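Local coordinates for SusD superfamily protein (Bacteroides vulgatus ATCC 8482, PDB 3JQ0) that probably binds glycans or other nutrients at the bacterial outer membrane, at residues I40-S51 with L295-E303; G336-G344 with L439-K447. One frame throughout, in Å; residues are numbered along the deposited sequence. Where two conformers were deposited one is given.

Contact 1. Residues I40-S51 with L295-E303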
loop_
_atom_site.group_PDB
_atom_site.type_symbol
_atom_site.label_atom_id
_atom_site.label_comp_id
_atom_site.label_asym_id
_atom_site.label_seq_id
_atom_site.Cartn_x
_atom_site.Cartn_y
_atom_site.Cartn_z
ATOM N N ILE A 40 -8.558 9.060 5.098
ATOM C CA ILE A 40 -9.626 8.177 4.653
ATOM C C ILE A 40 -10.589 7.773 5.783
ATOM O O ILE A 40 -11.796 7.664 5.560
ATOM C CB ILE A 40 -9.047 6.945 3.931
ATOM C CG1 ILE A 40 -8.382 7.337 2.612
ATOM C CG2 ILE A 40 -10.124 5.852 3.733
ATOM C CD1 ILE A 40 -7.442 6.282 2.054
ATOM N N TYR A 41 -10.019 7.518 6.952
ATOM C CA TYR A 41 -10.746 6.965 8.079
ATOM C C TYR A 41 -10.971 8.006 9.157
ATOM O O TYR A 41 -10.576 9.151 9.012
ATOM C CB TYR A 41 -10.021 5.727 8.680
ATOM C CG TYR A 41 -9.598 4.714 7.659
ATOM C CD1 TYR A 41 -10.438 3.707 7.241
ATOM C CD2 TYR A 41 -8.363 4.810 7.049
ATOM C CE1 TYR A 41 -10.051 2.813 6.268
ATOM C CE2 TYR A 41 -7.959 3.940 6.062
ATOM C CZ TYR A 41 -8.834 2.917 5.646
ATOM O OH TYR A 41 -8.479 2.005 4.683
ATOM N N GLY A 42 -11.626 7.605 10.253
ATOM C CA GLY A 42 -11.803 8.457 11.417
ATOM C C GLY A 42 -13.219 8.531 11.932
ATOM O O GLY A 42 -13.425 8.935 13.082
ATOM N N ASP A 43 -14.218 8.116 11.132
ATOM C CA ASP A 43 -15.566 8.000 11.670
ATOM C C ASP A 43 -15.639 6.777 12.605
ATOM O O ASP A 43 -14.855 5.823 12.507
ATOM C CB ASP A 43 -16.621 7.934 10.562
ATOM C CG ASP A 43 -17.023 9.277 9.973
ATOM O OD1 ASP A 43 -16.491 10.302 10.454
ATOM O OD2 ASP A 43 -17.882 9.267 9.054
ATOM N N ASN A 44 -16.623 6.777 13.489
ATOM C CA ASN A 44 -16.899 5.591 14.261
ATOM C C ASN A 44 -17.400 4.486 13.335
ATOM O O ASN A 44 -18.181 4.760 12.407
ATOM C CB ASN A 44 -17.972 5.836 15.331
ATOM C CG ASN A 44 -17.486 6.626 16.504
ATOM O OD1 ASN A 44 -16.305 6.949 16.615
ATOM N ND2 ASN A 44 -18.364 6.859 17.456
ATOM N N PRO A 45 -16.998 3.242 13.555
ATOM C CA PRO A 45 -17.577 2.126 12.787
ATOM C C PRO A 45 -19.109 2.220 12.719
ATOM O O PRO A 45 -19.783 2.300 13.766
ATOM C CB PRO A 45 -17.074 0.906 13.538
ATOM C CG PRO A 45 -15.722 1.347 14.100
ATOM C CD PRO A 45 -15.985 2.789 14.527
ATOM N N ILE A 46 -19.659 2.186 11.527
ATOM C CA ILE A 46 -21.078 2.368 11.390
ATOM C C ILE A 46 -21.887 1.260 12.059
ATOM O O ILE A 46 -23.018 1.508 12.498
ATOM C CB ILE A 46 -21.520 2.596 9.942
ATOM C CG1 ILE A 46 -21.254 1.373 9.021
ATOM C CG2 ILE A 46 -20.865 3.872 9.404
ATOM C CD1 ILE A 46 -21.649 1.581 7.547
ATOM N N GLY A 47 -21.324 0.072 12.123
ATOM C CA GLY A 47 -21.956 -1.063 12.761
ATOM C C GLY A 47 -21.891 -1.064 14.267
ATOM O O GLY A 47 -22.338 -2.045 14.881
ATOM N N GLY A 48 -21.285 -0.042 14.866
ATOM C CA GLY A 48 -21.287 0.096 16.322
ATOM C C GLY A 48 -20.097 -0.472 17.055
ATOM O O GLY A 48 -20.023 -0.378 18.260
ATOM N N GLU A 49 -19.160 -1.074 16.320
ATOM C CA GLU A 49 -17.976 -1.645 16.953
ATOM C C GLU A 49 -17.173 -0.594 17.694
ATOM O O GLU A 49 -16.940 0.489 17.187
ATOM C CB GLU A 49 -17.045 -2.273 15.923
ATOM C CG GLU A 49 -17.571 -3.468 15.133
ATOM C CD GLU A 49 -18.262 -3.148 13.848
ATOM O OE1 GLU A 49 -18.918 -2.122 13.742
ATOM O OE2 GLU A 49 -18.108 -4.003 12.928
ATOM N N ALA A 50 -16.615 -0.984 18.834
ATOM C CA ALA A 50 -15.539 -0.243 19.451
ATOM C C ALA A 50 -14.328 -0.325 18.516
ATOM O O ALA A 50 -13.994 -1.390 18.019
ATOM C CB ALA A 50 -15.209 -0.829 20.821
ATOM N N SER A 51 -13.609 0.794 18.321
ATOM C CA SER A 51 -12.425 0.789 17.474
ATOM C C SER A 51 -11.169 0.329 18.193
ATOM O O SER A 51 -10.194 -0.007 17.531
ATOM C CB SER A 51 -12.232 2.126 16.782
ATOM O OG SER A 51 -12.352 3.215 17.691
ATOM N N LEU A 295 -15.228 -7.756 11.218
ATOM C CA LEU A 295 -15.315 -6.726 12.228
ATOM C C LEU A 295 -14.681 -5.453 11.674
ATOM O O LEU A 295 -13.621 -5.524 11.057
ATOM C CB LEU A 295 -14.586 -7.209 13.473
ATOM C CG LEU A 295 -14.711 -6.483 14.784
ATOM C CD1 LEU A 295 -16.032 -6.812 15.416
ATOM C CD2 LEU A 295 -13.579 -6.955 15.773
ATOM N N THR A 296 -15.335 -4.305 11.864
ATOM C CA THR A 296 -14.817 -3.035 11.403
ATOM C C THR A 296 -14.347 -2.200 12.577
ATOM O O THR A 296 -15.161 -1.811 13.444
ATOM C CB THR A 296 -15.887 -2.258 10.609
ATOM O OG1 THR A 296 -16.311 -3.074 9.527
ATOM C CG2 THR A 296 -15.400 -0.934 10.093
ATOM N N GLN A 297 -13.036 -1.928 12.614
ATOM C CA GLN A 297 -12.470 -0.973 13.583
ATOM C C GLN A 297 -11.867 0.294 12.974
ATOM O O GLN A 297 -11.617 1.242 13.691
ATOM C CB GLN A 297 -11.407 -1.681 14.464
ATOM C CG GLN A 297 -11.983 -2.751 15.349
ATOM C CD GLN A 297 -10.999 -3.381 16.263
ATOM O OE1 GLN A 297 -9.784 -3.214 16.093
ATOM N NE2 GLN A 297 -11.503 -4.157 17.232
ATOM N N LEU A 298 -11.698 0.307 11.637
ATOM C CA LEU A 298 -11.287 1.464 10.869
ATOM C C LEU A 298 -12.401 1.722 9.864
ATOM O O LEU A 298 -12.716 0.822 9.073
ATOM C CB LEU A 298 -9.963 1.216 10.131
ATOM C CG LEU A 298 -8.663 1.358 10.932
ATOM C CD1 LEU A 298 -7.484 0.842 10.108
ATOM C CD2 LEU A 298 -8.465 2.831 11.411
ATOM N N GLN A 299 -13.036 2.892 9.945
ATOM C CA GLN A 299 -14.228 3.224 9.160
ATOM C C GLN A 299 -13.920 4.360 8.208
ATOM O O GLN A 299 -13.646 5.495 8.632
ATOM C CB GLN A 299 -15.335 3.619 10.145
ATOM C CG GLN A 299 -16.587 4.154 9.478
ATOM C CD GLN A 299 -17.285 3.161 8.601
ATOM O OE1 GLN A 299 -17.748 2.116 9.104
ATOM N NE2 GLN A 299 -17.422 3.468 7.313
ATOM N N VAL A 300 -14.054 4.089 6.909
ATOM C CA VAL A 300 -13.979 5.118 5.898
ATOM C C VAL A 300 -14.989 6.211 6.264
ATOM O O VAL A 300 -16.154 5.919 6.564
ATOM C CB VAL A 300 -14.249 4.547 4.500
ATOM C CG1 VAL A 300 -14.403 5.655 3.427
ATOM C CG2 VAL A 300 -13.179 3.502 4.103
ATOM N N ARG A 301 -14.572 7.472 6.178
ATOM C CA ARG A 301 -15.446 8.599 6.506
ATOM C C ARG A 301 -16.713 8.486 5.654
ATOM O O ARG A 301 -16.648 8.341 4.426
ATOM C CB ARG A 301 -14.740 9.913 6.174
ATOM C CG ARG A 301 -13.585 10.244 7.087
ATOM C CD ARG A 301 -14.043 10.708 8.480
ATOM N NE ARG A 301 -12.960 11.267 9.274
ATOM C CZ ARG A 301 -13.128 11.827 10.472
ATOM N NH1 ARG A 301 -14.305 11.833 11.041
ATOM N NH2 ARG A 301 -12.090 12.354 11.118
ATOM N N ARG A 302 -17.861 8.621 6.295
ATOM C CA ARG A 302 -19.143 8.473 5.589
ATOM C C ARG A 302 -19.264 9.479 4.438
ATOM O O ARG A 302 -19.738 9.160 3.348
ATOM C CB ARG A 302 -20.286 8.608 6.574
ATOM C CG ARG A 302 -20.356 7.493 7.588
ATOM C CD ARG A 302 -21.289 7.806 8.712
ATOM N NE ARG A 302 -20.802 8.934 9.462
ATOM C CZ ARG A 302 -21.517 9.622 10.320
ATOM N NH1 ARG A 302 -22.777 9.258 10.572
ATOM N NH2 ARG A 302 -20.994 10.657 10.953
ATOM N N GLU A 303 -18.811 10.705 4.663
ATOM C CA GLU A 303 -18.870 11.781 3.697
ATOM C C GLU A 303 -18.013 11.481 2.453
ATOM O O GLU A 303 -18.276 11.963 1.353
ATOM C CB GLU A 303 -18.389 13.057 4.440
ATOM C CG GLU A 303 -18.412 14.349 3.636
ATOM C CD GLU A 303 -17.736 15.556 4.323
ATOM O OE1 GLU A 303 -17.246 15.469 5.480
ATOM O OE2 GLU A 303 -17.645 16.602 3.655
HETATM O O HOH W 1 -9.341 11.413 9.774
HETATM O O HOH W 2 -12.282 5.124 11.660
HETATM O O HOH W 3 -18.114 11.556 7.425
HETATM O O HOH W 4 -18.509 12.179 10.811
HETATM O O HOH W 5 -14.391 -4.080 18.141
#
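D43 meets R301 and R302 together, one carboxylate oxygen to each arginine, in a salt-bridge network. In one of the two conformers of R301, OD1 of D43 takes NH1 of R301 at 2.7 Å, nearly head-on and in the guanidinium plane, although the carboxylate and guanidinium planes stand 85° apart. OD2 of D43 accepts from backbone N of R302 at 2.8 Å, almost straight, and from NE of R302 at 3.0 Å; the two donors come from opposite faces of the carboxylate. Two waters also donate to it, one linking OD1 to R302 NH2, the other OD2 to E303 N. With an alanine at D43, R302 N would probably lose its acceptor and both guanidinium groups this counter-charge.

Other polar side chains serve backbone groups. Q299 has CG anti to its own N (chi1 173°) and bends at chi2, which brings OE1 to I46 N at 3.1 Å, while NE2 donates to V300 O. E49 OE2 accepts from T296 N at 3.0 Å, above the carboxylate plane. Between backbones, R301 N gives a good bond to I40 O (2.9 Å), and a water bridges G42 N, D43 O and Q299 N.

The apolar part lies around Y41: CD1 packs on L298 CB at 3.8 Å, CE1 touches V300 CG2, and I40 CG2 covers one ring face, itself meeting V300 CG2. Y41 OH bonds to E35.

The short, weakly bonded strands 41-43 and 299-300 run antiparallel, with helices 27-34 and 262-265 packed against Y41 and L298, and strand 332-339 against I46, V300 and R302.

Contact 2. Residues G336-G344 with L439-K447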
loop_
_atom_site.group_PDB
_atom_site.type_symbol
_atom_site.label_atom_id
_atom_site.label_comp_id
_atom_site.label_asym_id
_atom_site.label_seq_id
_atom_site.Cartn_x
_atom_site.Cartn_y
_atom_site.Cartn_z
ATOM N N GLY A 336 -23.734 4.546 5.508
ATOM C CA GLY A 336 -22.305 4.683 5.416
ATOM C C GLY A 336 -21.730 3.733 4.400
ATOM O O GLY A 336 -22.438 2.909 3.814
ATOM N N PRO A 337 -20.400 3.780 4.253
ATOM C CA PRO A 337 -19.707 2.913 3.283
ATOM C C PRO A 337 -19.115 1.695 3.959
ATOM O O PRO A 337 -18.728 1.746 5.153
ATOM C CB PRO A 337 -18.607 3.843 2.751
ATOM C CG PRO A 337 -18.228 4.625 3.961
ATOM C CD PRO A 337 -19.479 4.828 4.768
ATOM N N ILE A 338 -18.992 0.616 3.191
ATOM C CA ILE A 338 -18.237 -0.571 3.583
ATOM C C ILE A 338 -17.074 -0.763 2.604
ATOM O O ILE A 338 -17.140 -0.436 1.414
ATOM C CB ILE A 338 -19.091 -1.855 3.702
ATOM C CG1 ILE A 338 -19.708 -2.222 2.361
ATOM C CG2 ILE A 338 -20.147 -1.699 4.775
ATOM C CD1 ILE A 338 -20.326 -3.650 2.304
ATOM N N THR A 339 -15.984 -1.264 3.172
ATOM C CA THR A 339 -14.783 -1.627 2.420
ATOM C C THR A 339 -15.102 -2.705 1.407
ATOM O O THR A 339 -15.640 -3.745 1.762
ATOM C CB THR A 339 -13.738 -2.161 3.399
ATOM O OG1 THR A 339 -13.557 -1.248 4.464
ATOM C CG2 THR A 339 -12.430 -2.475 2.696
ATOM N N TYR A 340 -14.752 -2.487 0.133
ATOM C CA TYR A 340 -15.292 -3.364 -0.921
ATOM C C TYR A 340 -14.246 -3.831 -1.940
ATOM O O TYR A 340 -14.568 -4.689 -2.730
ATOM C CB TYR A 340 -16.460 -2.646 -1.634
ATOM C CG TYR A 340 -17.601 -3.544 -2.074
ATOM C CD1 TYR A 340 -18.325 -4.286 -1.160
ATOM C CD2 TYR A 340 -18.004 -3.538 -3.401
ATOM C CE1 TYR A 340 -19.400 -5.052 -1.581
ATOM C CE2 TYR A 340 -19.092 -4.283 -3.808
ATOM C CZ TYR A 340 -19.777 -5.020 -2.895
ATOM O OH TYR A 340 -20.890 -5.766 -3.311
ATOM N N LYS A 341 -13.009 -3.337 -1.888
ATOM C CA LYS A 341 -12.065 -3.650 -2.961
ATOM C C LYS A 341 -11.708 -5.120 -3.070
ATOM O O LYS A 341 -11.550 -5.649 -4.141
ATOM C CB LYS A 341 -10.784 -2.834 -2.759
ATOM C CG LYS A 341 -9.675 -3.173 -3.764
ATOM C CD LYS A 341 -8.494 -2.198 -3.659
ATOM C CE LYS A 341 -8.741 -0.904 -4.437
ATOM N NZ LYS A 341 -7.627 0.081 -4.244
ATOM N N PHE A 342 -11.452 -5.752 -1.915
ATOM C CA PHE A 342 -11.035 -7.150 -1.858
ATOM C C PHE A 342 -12.254 -8.006 -1.540
ATOM O O PHE A 342 -12.821 -7.954 -0.447
ATOM C CB PHE A 342 -9.871 -7.335 -0.893
ATOM C CG PHE A 342 -8.644 -6.540 -1.309
ATOM C CD1 PHE A 342 -7.822 -6.989 -2.311
ATOM C CD2 PHE A 342 -8.331 -5.322 -0.719
ATOM C CE1 PHE A 342 -6.707 -6.292 -2.703
ATOM C CE2 PHE A 342 -7.211 -4.618 -1.123
ATOM C CZ PHE A 342 -6.405 -5.108 -2.112
ATOM N N GLN A 343 -12.688 -8.772 -2.527
ATOM C CA GLN A 343 -13.896 -9.556 -2.453
ATOM C C GLN A 343 -13.692 -11.001 -2.083
ATOM O O GLN A 343 -14.660 -11.725 -1.780
ATOM C CB GLN A 343 -14.664 -9.459 -3.768
ATOM C CG GLN A 343 -15.248 -8.094 -4.059
ATOM C CD GLN A 343 -16.503 -7.829 -3.243
ATOM O OE1 GLN A 343 -17.409 -8.675 -3.137
ATOM N NE2 GLN A 343 -16.580 -6.634 -2.692
ATOM N N GLY A 344 -12.455 -11.473 -2.083
ATOM C CA GLY A 344 -12.205 -12.850 -1.688
ATOM C C GLY A 344 -12.949 -13.855 -2.574
ATOM O O GLY A 344 -13.105 -13.671 -3.787
ATOM N N LEU A 439 -5.081 8.579 -4.586
ATOM C CA LEU A 439 -6.113 8.358 -3.582
ATOM C C LEU A 439 -7.215 7.449 -4.166
ATOM O O LEU A 439 -7.630 6.467 -3.563
ATOM C CB LEU A 439 -6.674 9.689 -3.065
ATOM C CG LEU A 439 -7.841 9.610 -2.092
ATOM C CD1 LEU A 439 -7.602 8.729 -0.896
ATOM C CD2 LEU A 439 -8.267 10.997 -1.712
ATOM N N ARG A 440 -7.685 7.827 -5.350
ATOM C CA ARG A 440 -8.718 7.066 -6.030
ATOM C C ARG A 440 -8.261 5.662 -6.380
ATOM O O ARG A 440 -9.084 4.717 -6.376
ATOM C CB ARG A 440 -9.162 7.834 -7.295
ATOM C CG ARG A 440 -9.955 9.085 -6.971
ATOM C CD ARG A 440 -10.303 9.884 -8.210
ATOM N NE ARG A 440 -11.203 10.983 -7.870
ATOM C CZ ARG A 440 -11.464 12.031 -8.639
ATOM N NH1 ARG A 440 -10.800 12.236 -9.760
ATOM N NH2 ARG A 440 -12.376 12.897 -8.227
ATOM N N GLU A 441 -6.993 5.471 -6.735
ATOM C CA GLU A 441 -6.484 4.237 -7.283
ATOM C C GLU A 441 -6.157 3.222 -6.158
ATOM O O GLU A 441 -6.252 2.014 -6.414
ATOM C CB GLU A 441 -5.222 4.561 -8.105
ATOM C CG GLU A 441 -4.643 3.400 -8.871
ATOM C CD GLU A 441 -5.522 2.810 -9.985
ATOM O OE1 GLU A 441 -6.377 3.560 -10.504
ATOM O OE2 GLU A 441 -5.265 1.617 -10.359
ATOM N N PHE A 442 -5.730 3.673 -4.976
ATOM C CA PHE A 442 -5.028 2.833 -4.022
ATOM C C PHE A 442 -5.686 2.695 -2.661
ATOM O O PHE A 442 -5.029 2.315 -1.695
ATOM C CB PHE A 442 -3.556 3.285 -3.847
ATOM C CG PHE A 442 -2.739 3.101 -5.111
ATOM C CD1 PHE A 442 -2.455 1.820 -5.576
ATOM C CD2 PHE A 442 -2.278 4.188 -5.831
ATOM C CE1 PHE A 442 -1.707 1.633 -6.750
ATOM C CE2 PHE A 442 -1.550 3.998 -6.976
ATOM C CZ PHE A 442 -1.326 2.742 -7.473
HETATM N N MSE A 443 -7.007 2.905 -2.550
HETATM C CA MSE A 443 -7.636 2.662 -1.261
HETATM C C MSE A 443 -7.360 1.274 -0.771
HETATM O O MSE A 443 -7.446 0.296 -1.550
HETATM C CB MSE A 443 -9.169 2.878 -1.334
HETATM C CG MSE A 443 -9.610 4.242 -1.733
HETATM SE SE MSE A 443 -11.501 4.513 -1.487
HETATM C CE MSE A 443 -11.425 4.759 0.448
ATOM N N PHE A 444 -7.056 1.132 0.532
ATOM C CA PHE A 444 -6.795 -0.169 1.163
ATOM C C PHE A 444 -5.487 -0.837 0.709
ATOM O O PHE A 444 -5.238 -1.963 1.060
ATOM C CB PHE A 444 -7.994 -1.153 1.042
ATOM C CG PHE A 444 -9.311 -0.478 1.238
ATOM C CD1 PHE A 444 -9.639 0.125 2.448
ATOM C CD2 PHE A 444 -10.222 -0.345 0.203
ATOM C CE1 PHE A 444 -10.779 0.822 2.640
ATOM C CE2 PHE A 444 -11.411 0.358 0.385
ATOM C CZ PHE A 444 -11.679 0.946 1.616
ATOM N N GLU A 445 -4.629 -0.105 -0.005
ATOM C CA GLU A 445 -3.367 -0.614 -0.483
ATOM C C GLU A 445 -2.161 0.021 0.188
ATOM O O GLU A 445 -1.034 -0.290 -0.166
ATOM C CB GLU A 445 -3.264 -0.560 -2.007
ATOM C CG GLU A 445 -4.227 -1.516 -2.716
ATOM C CD GLU A 445 -4.158 -1.352 -4.214
ATOM O OE1 GLU A 445 -3.179 -1.912 -4.781
ATOM O OE2 GLU A 445 -5.081 -0.754 -4.814
ATOM N N GLY A 446 -2.374 0.876 1.171
ATOM C CA GLY A 446 -1.224 1.303 1.981
ATOM C C GLY A 446 -0.370 2.441 1.413
ATOM O O GLY A 446 0.827 2.482 1.657
ATOM N N LYS A 447 -0.991 3.368 0.686
ATOM C CA LYS A 447 -0.254 4.416 -0.023
ATOM C C LYS A 447 -0.459 5.850 0.473
ATOM O O LYS A 447 0.488 6.628 0.418
ATOM C CB LYS A 447 -0.563 4.404 -1.513
ATOM C CG LYS A 447 -0.434 3.021 -2.164
ATOM C CD LYS A 447 0.927 2.354 -1.975
ATOM C CE LYS A 447 1.013 1.033 -2.704
ATOM N NZ LYS A 447 2.300 0.291 -2.473
HETATM O O HOH W 6 -9.174 2.454 -4.829
#
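K341 runs its CG anti to the backbone N (chi1 175°), stays extended through chi2 and bends at chi3 (-83°), which carries NZ into the turn that follows helix 430-441. There the ammonium is surrounded by three protein oxygens and a water. M443 O meets NZ at 2.7 Å in the carbonyl plane, on a lone pair; E445 OE2 forms a salt bridge to NZ, also 2.7 Å, through its anti lone pair. E441 O gives a longer bond of 3.2 Å to NZ, which lies above that carbonyl plane. The water ties NZ to R440 O and M443 N. E445 OE2 is shared with R363, so the buried lysine charge is probably balanced within a wider ionic cluster.

A chi1 of -52° places T339 OG1, bonded to L265 O, beside the backbone N and CG2 opposite it, which sets the methyl squarely over the F444 ring, a CH-pi contact 3.6 Å from the centroid. CB of selenomethionine M443 lies over the opposite face, toward the rim. F342 turns its ring edge to F444 O and E445 CG.

F442 to E445 form a type II beta turn, with F444 at positive phi. A buried lysine held by carbonyls and a carboxylate thus joins the loop after strand 332-339 to the turn leaving helix 430-441 in the RagB/SusD fold.

How the contacts relate
Contact 2 is core, its centre about 10 Å from the centre of the chain, whereas contact 1, about 20 Å out, is only partly buried. Their chemistry follows: 40-51 with 295-303 gathers its salt bridges at one aspartate and spreads backbone bonds and waters over a larger interface, while 336-344 with 439-447 gathers one lysine charge among carbonyls and a carboxylate and adds aromatic packing. The two touch, with centres about 14 Å apart. Strand 332-339 belongs to contact 2 and also borders contact 1, where P337 packs on V300 and probably accepts a hydrogen bond from Q299; I40 CG2 packs on M443 CE, and the Y41 hydroxyl lies against the F444 ring.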